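Local coordinates for hydrolase family protein (Deinococcus radiodurans R1, PDB 3CNH) that is a predicted hydrolase of the haloacid dehalogenase-like superfamily, probably acting as a phosphatase, and carries a bound sodium ion, at residues E41-R44 with L45-E49; G53-T56 with L57-L61. All coordinates share one frame; numbering follows the deposited sequence. Where two conformers were deposited one is given.

Interaction 1 of 2, residues E41-R44 with L45-E49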
loop_
_atom_site.group_PDB
_atom_site.type_symbol
_atom_site.label_atom_id
_atom_site.label_comp_id
_atom_site.label_asym_id
_atom_site.label_seq_id
_atom_site.Cartn_x
_atom_site.Cartn_y
_atom_site.Cartn_z
ATOM N N GLU A 41 -15.709 10.048 11.158
ATOM C CA GLU A 41 -15.353 9.805 12.567
ATOM C C GLU A 41 -15.296 8.289 12.834
ATOM O O GLU A 41 -14.371 7.759 13.473
ATOM C CB GLU A 41 -16.256 10.560 13.532
ATOM C CG GLU A 41 -15.662 10.543 14.908
ATOM C CD GLU A 41 -14.127 10.687 14.862
ATOM O OE1 GLU A 41 -13.405 9.722 15.274
ATOM O OE2 GLU A 41 -13.642 11.729 14.347
ATOM N N ARG A 42 -16.276 7.588 12.298
ATOM C CA ARG A 42 -16.333 6.121 12.473
ATOM C C ARG A 42 -15.187 5.407 11.781
ATOM O O ARG A 42 -14.590 4.466 12.298
ATOM C CB ARG A 42 -17.693 5.569 12.055
ATOM C CG ARG A 42 -18.784 5.973 13.019
ATOM C CD ARG A 42 -20.180 5.629 12.521
ATOM N NE ARG A 42 -21.185 5.842 13.545
ATOM C CZ ARG A 42 -21.587 4.881 14.381
ATOM N NH1 ARG A 42 -21.056 3.673 14.268
ATOM N NH2 ARG A 42 -22.501 5.105 15.302
ATOM N N HIS A 43 -14.846 5.885 10.585
ATOM C CA HIS A 43 -13.738 5.343 9.841
ATOM C C HIS A 43 -12.452 5.553 10.627
ATOM O O HIS A 43 -11.628 4.654 10.727
ATOM C CB HIS A 43 -13.606 6.027 8.455
ATOM C CG HIS A 43 -12.289 5.773 7.803
ATOM N ND1 HIS A 43 -12.020 4.613 7.114
ATOM C CD2 HIS A 43 -11.132 6.474 7.832
ATOM C CE1 HIS A 43 -10.763 4.629 6.707
ATOM N NE2 HIS A 43 -10.197 5.744 7.131
ATOM N N ARG A 44 -12.280 6.751 11.179
ATOM C CA ARG A 44 -11.057 7.105 11.926
ATOM C C ARG A 44 -10.800 6.093 13.036
ATOM O O ARG A 44 -9.667 5.634 13.267
ATOM C CB ARG A 44 -11.155 8.518 12.529
ATOM C CG ARG A 44 -9.867 9.002 13.171
ATOM C CD ARG A 44 -9.998 10.391 13.815
ATOM N NE ARG A 44 -10.861 10.402 14.999
ATOM C CZ ARG A 44 -10.444 10.105 16.229
ATOM N NH1 ARG A 44 -9.180 9.767 16.438
ATOM N NH2 ARG A 44 -11.285 10.148 17.251
ATOM N N LEU A 45 -11.881 5.750 13.697
ATOM C CA LEU A 45 -11.804 4.825 14.841
ATOM C C LEU A 45 -11.486 3.401 14.434
ATOM O O LEU A 45 -10.676 2.736 15.063
ATOM C CB LEU A 45 -13.070 4.824 15.693
ATOM C CG LEU A 45 -12.954 5.582 17.014
ATOM C CD1 LEU A 45 -12.687 7.033 16.793
ATOM C CD2 LEU A 45 -14.208 5.366 17.867
ATOM N N ALA A 46 -12.134 2.946 13.373
ATOM C CA ALA A 46 -12.059 1.524 12.970
ATOM C C ALA A 46 -10.969 1.165 12.000
ATOM O O ALA A 46 -10.489 0.027 11.959
ATOM C CB ALA A 46 -13.426 1.045 12.432
ATOM N N ALA A 47 -10.549 2.138 11.189
ATOM C CA ALA A 47 -9.597 1.844 10.138
ATOM C C ALA A 47 -8.297 1.136 10.531
ATOM O O ALA A 47 -7.881 0.199 9.858
ATOM C CB ALA A 47 -9.310 3.095 9.306
ATOM N N PRO A 48 -7.636 1.576 11.611
ATOM C CA PRO A 48 -6.345 0.960 11.877
ATOM C C PRO A 48 -6.395 -0.536 12.071
ATOM O O PRO A 48 -5.495 -1.255 11.604
ATOM C CB PRO A 48 -5.861 1.694 13.156
ATOM C CG PRO A 48 -6.510 3.047 13.044
ATOM C CD PRO A 48 -7.888 2.743 12.484
ATOM N N GLU A 49 -7.465 -1.006 12.738
ATOM C CA GLU A 49 -7.564 -2.427 13.010
ATOM C C GLU A 49 -7.864 -3.212 11.744
ATOM O O GLU A 49 -7.424 -4.345 11.577
ATOM C CB GLU A 49 -8.550 -2.716 14.119
ATOM C CG GLU A 49 -8.053 -2.282 15.507
ATOM C CD GLU A 49 -6.919 -3.126 16.033
ATOM O OE1 GLU A 49 -5.793 -3.084 15.471
ATOM O OE2 GLU A 49 -7.144 -3.843 16.990
#
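Carboxylate oxygen OE1 of Glu41 rests against methyl CD1 of Leu45 and, in the Arg44 conformer described, takes hydrogen bonds from that arginine as well: a short one from NE (2.6 Å) and a weak one from NH2. Arg44 NE also reaches Glu41 OE2 at 3.1 Å, straighter (162°) and close to the guanidinium plane, so the salt bridge is forked on the carboxylate; for the second conformer of Arg44 it is doubtful. A bend at chi3 (68°) curls the arginine back toward the preceding turn. Leu45 CD1 lies over one face of the guanidinium, 3.4 Å from Arg44 NH2, so one methyl borders both charged groups. An alanine in place of Glu41 would probably cost Arg44, in this conformer, its carboxylate mate and leave the guanidinium freer to turn away from the Leu45 methyl.

All this sits on helix 36-51, in the helical cap inserted after the first strand of the Rossmann-like core. Its i to i+4 bonds include Ala47 N to His43 O (2.8 Å). Pro48 has no N-H to give; its CD instead packs 3.5 Å from Arg44 O, and the helix kinks there. With chi1 at 165°, the His43 ring extends along the helix beneath Ala47 CB, a CH-pi contact 3.7 Å from the ring centroid. Alanine is small enough to fit over that face, while ND1 of His43 bonds to Tyr60 OH and Trp20 meets the ring.

Interaction 2 of 2, residues G53-T56 with L57-L61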
loop_
_atom_site.group_PDB
_atom_site.type_symbol
_atom_site.label_atom_id
_atom_site.label_comp_id
_atom_site.label_asym_id
_atom_site.label_seq_id
_atom_site.Cartn_x
_atom_site.Cartn_y
_atom_site.Cartn_z
ATOM N N GLY A 53 -5.319 -6.042 9.936
ATOM C CA GLY A 53 -5.906 -7.364 9.776
ATOM C C GLY A 53 -6.480 -8.004 11.019
ATOM O O GLY A 53 -6.625 -9.222 11.098
ATOM N N ARG A 54 -6.834 -7.155 11.993
ATOM C CA ARG A 54 -7.358 -7.604 13.273
ATOM C C ARG A 54 -8.883 -7.421 13.387
ATOM O O ARG A 54 -9.507 -7.797 14.385
ATOM C CB ARG A 54 -6.603 -6.979 14.430
ATOM C CG ARG A 54 -5.127 -7.424 14.479
ATOM C CD ARG A 54 -4.963 -8.917 14.590
ATOM N NE ARG A 54 -5.667 -9.516 15.714
ATOM C CZ ARG A 54 -5.204 -9.566 16.963
ATOM N NH1 ARG A 54 -4.016 -9.072 17.269
ATOM N NH2 ARG A 54 -5.945 -10.129 17.905
HETATM N N MSE A 55 -9.419 -6.773 12.370
HETATM C CA MSE A 55 -10.880 -6.754 12.195
HETATM C C MSE A 55 -11.148 -7.001 10.707
HETATM O O MSE A 55 -10.321 -6.747 9.830
HETATM C CB MSE A 55 -11.577 -5.506 12.784
HETATM C CG MSE A 55 -12.056 -4.501 11.812
HETATM SE SE MSE A 55 -12.556 -2.787 12.556
HETATM C CE MSE A 55 -14.213 -3.071 13.521
ATOM N N THR A 56 -12.299 -7.601 10.460
ATOM C CA THR A 56 -12.665 -7.955 9.104
ATOM C C THR A 56 -13.332 -6.773 8.399
ATOM O O THR A 56 -13.795 -5.827 9.036
ATOM C CB THR A 56 -13.645 -9.144 9.069
ATOM O OG1 THR A 56 -14.890 -8.746 9.639
ATOM C CG2 THR A 56 -13.092 -10.348 9.878
ATOM N N LEU A 57 -13.380 -6.854 7.080
ATOM C CA LEU A 57 -14.066 -5.813 6.308
ATOM C C LEU A 57 -15.530 -5.745 6.720
ATOM O O LEU A 57 -16.136 -4.670 6.841
ATOM C CB LEU A 57 -13.952 -6.049 4.784
ATOM C CG LEU A 57 -14.602 -4.950 3.946
ATOM C CD1 LEU A 57 -14.034 -3.548 4.173
ATOM C CD2 LEU A 57 -14.463 -5.349 2.475
ATOM N N ALA A 58 -16.106 -6.901 7.025
ATOM C CA ALA A 58 -17.530 -6.944 7.394
ATOM C C ALA A 58 -17.735 -6.145 8.668
ATOM O O ALA A 58 -18.718 -5.394 8.836
ATOM C CB ALA A 58 -17.991 -8.370 7.602
ATOM N N GLU A 59 -16.832 -6.389 9.601
ATOM C CA GLU A 59 -16.852 -5.721 10.896
ATOM C C GLU A 59 -16.702 -4.208 10.741
ATOM O O GLU A 59 -17.461 -3.412 11.339
ATOM C CB GLU A 59 -15.793 -6.276 11.842
ATOM C CG GLU A 59 -16.135 -7.644 12.434
ATOM C CD GLU A 59 -14.984 -8.264 13.240
ATOM O OE1 GLU A 59 -13.812 -8.044 12.915
ATOM O OE2 GLU A 59 -15.258 -9.032 14.178
ATOM N N TYR A 60 -15.727 -3.828 9.943
ATOM C CA TYR A 60 -15.486 -2.409 9.653
ATOM C C TYR A 60 -16.739 -1.791 9.054
ATOM O O TYR A 60 -17.230 -0.758 9.510
ATOM C CB TYR A 60 -14.251 -2.260 8.754
ATOM C CG TYR A 60 -14.066 -0.898 8.096
ATOM C CD1 TYR A 60 -14.692 -0.619 6.904
ATOM C CD2 TYR A 60 -13.236 0.076 8.645
ATOM C CE1 TYR A 60 -14.543 0.608 6.279
ATOM C CE2 TYR A 60 -13.079 1.317 8.028
ATOM C CZ TYR A 60 -13.734 1.566 6.834
ATOM O OH TYR A 60 -13.600 2.787 6.201
ATOM N N LEU A 61 -17.298 -2.457 8.046
ATOM C CA LEU A 61 -18.500 -1.902 7.366
ATOM C C LEU A 61 -19.698 -1.789 8.296
ATOM O O LEU A 61 -20.516 -0.847 8.209
ATOM C CB LEU A 61 -18.841 -2.687 6.081
ATOM C CG LEU A 61 -17.847 -2.485 4.950
ATOM C CD1 LEU A 61 -18.315 -3.349 3.756
ATOM C CD2 LEU A 61 -17.683 -1.020 4.550
HETATM O O HOH W 1 -11.448 -10.187 13.082
#
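A capping box opens helix 57-64: Thr56, the N-cap residue, and Glu59 exchange side-chain to backbone hydrogen bonds. Thr56 OG1 accepts from Glu59 N at 3.1 Å, and Glu59 OE1 accepts from Thr56 N at 2.9 Å along a nearly straight line (167°). The threonine hydroxyl stands between its own backbone N and carbonyl carbon (chi1 67°), which turns it to the first-turn amide, and threonine suits the cap because its short side chain carries an acceptor close to the backbone. Glu59 spans the distance: its chain, extended beyond CG, comes back across Thr56 OG1, with CG 3.3 Å from that oxygen. The amide meets OE1 on its anti side, somewhat out of the carboxylate plane.

This start follows the turn that links two helices of the cap domain, where Gly53, with positive phi, closes the preceding helix in a Schellman motif. Thr56 O then begins the regular pattern by accepting from Tyr60 N at 2.9 Å. Met55, a selenomethionine, lies beside the box, its CB 3.4 Å from Glu59 OE1. A water 3.2 Å from Glu59 OE1 also makes a weak bond to Arg54 O. Leu57 and the buried Leu61 pack on helix 74-83.

Overall arrangement
From the N terminus the chain leaves strand 6-9 and enters the cap helices. Interaction 1 comes first, within helix 36-51, and interaction 2 follows in series, at the turn into helix 57-64; neither nests in nor crosses the other. Each spans consecutive residues and closes no long loop: the first joins turns of one helix, the second caps the start of the next. Their centres lie about 10 Å apart, on the same side of the chain's centre. The two helices are joined part-way along by the His43-Tyr60 bond, and beside the turn by Glu49 O, which probably accepts from Arg54 N. Ala46 packs on Tyr60, its small side chain letting the helices come close.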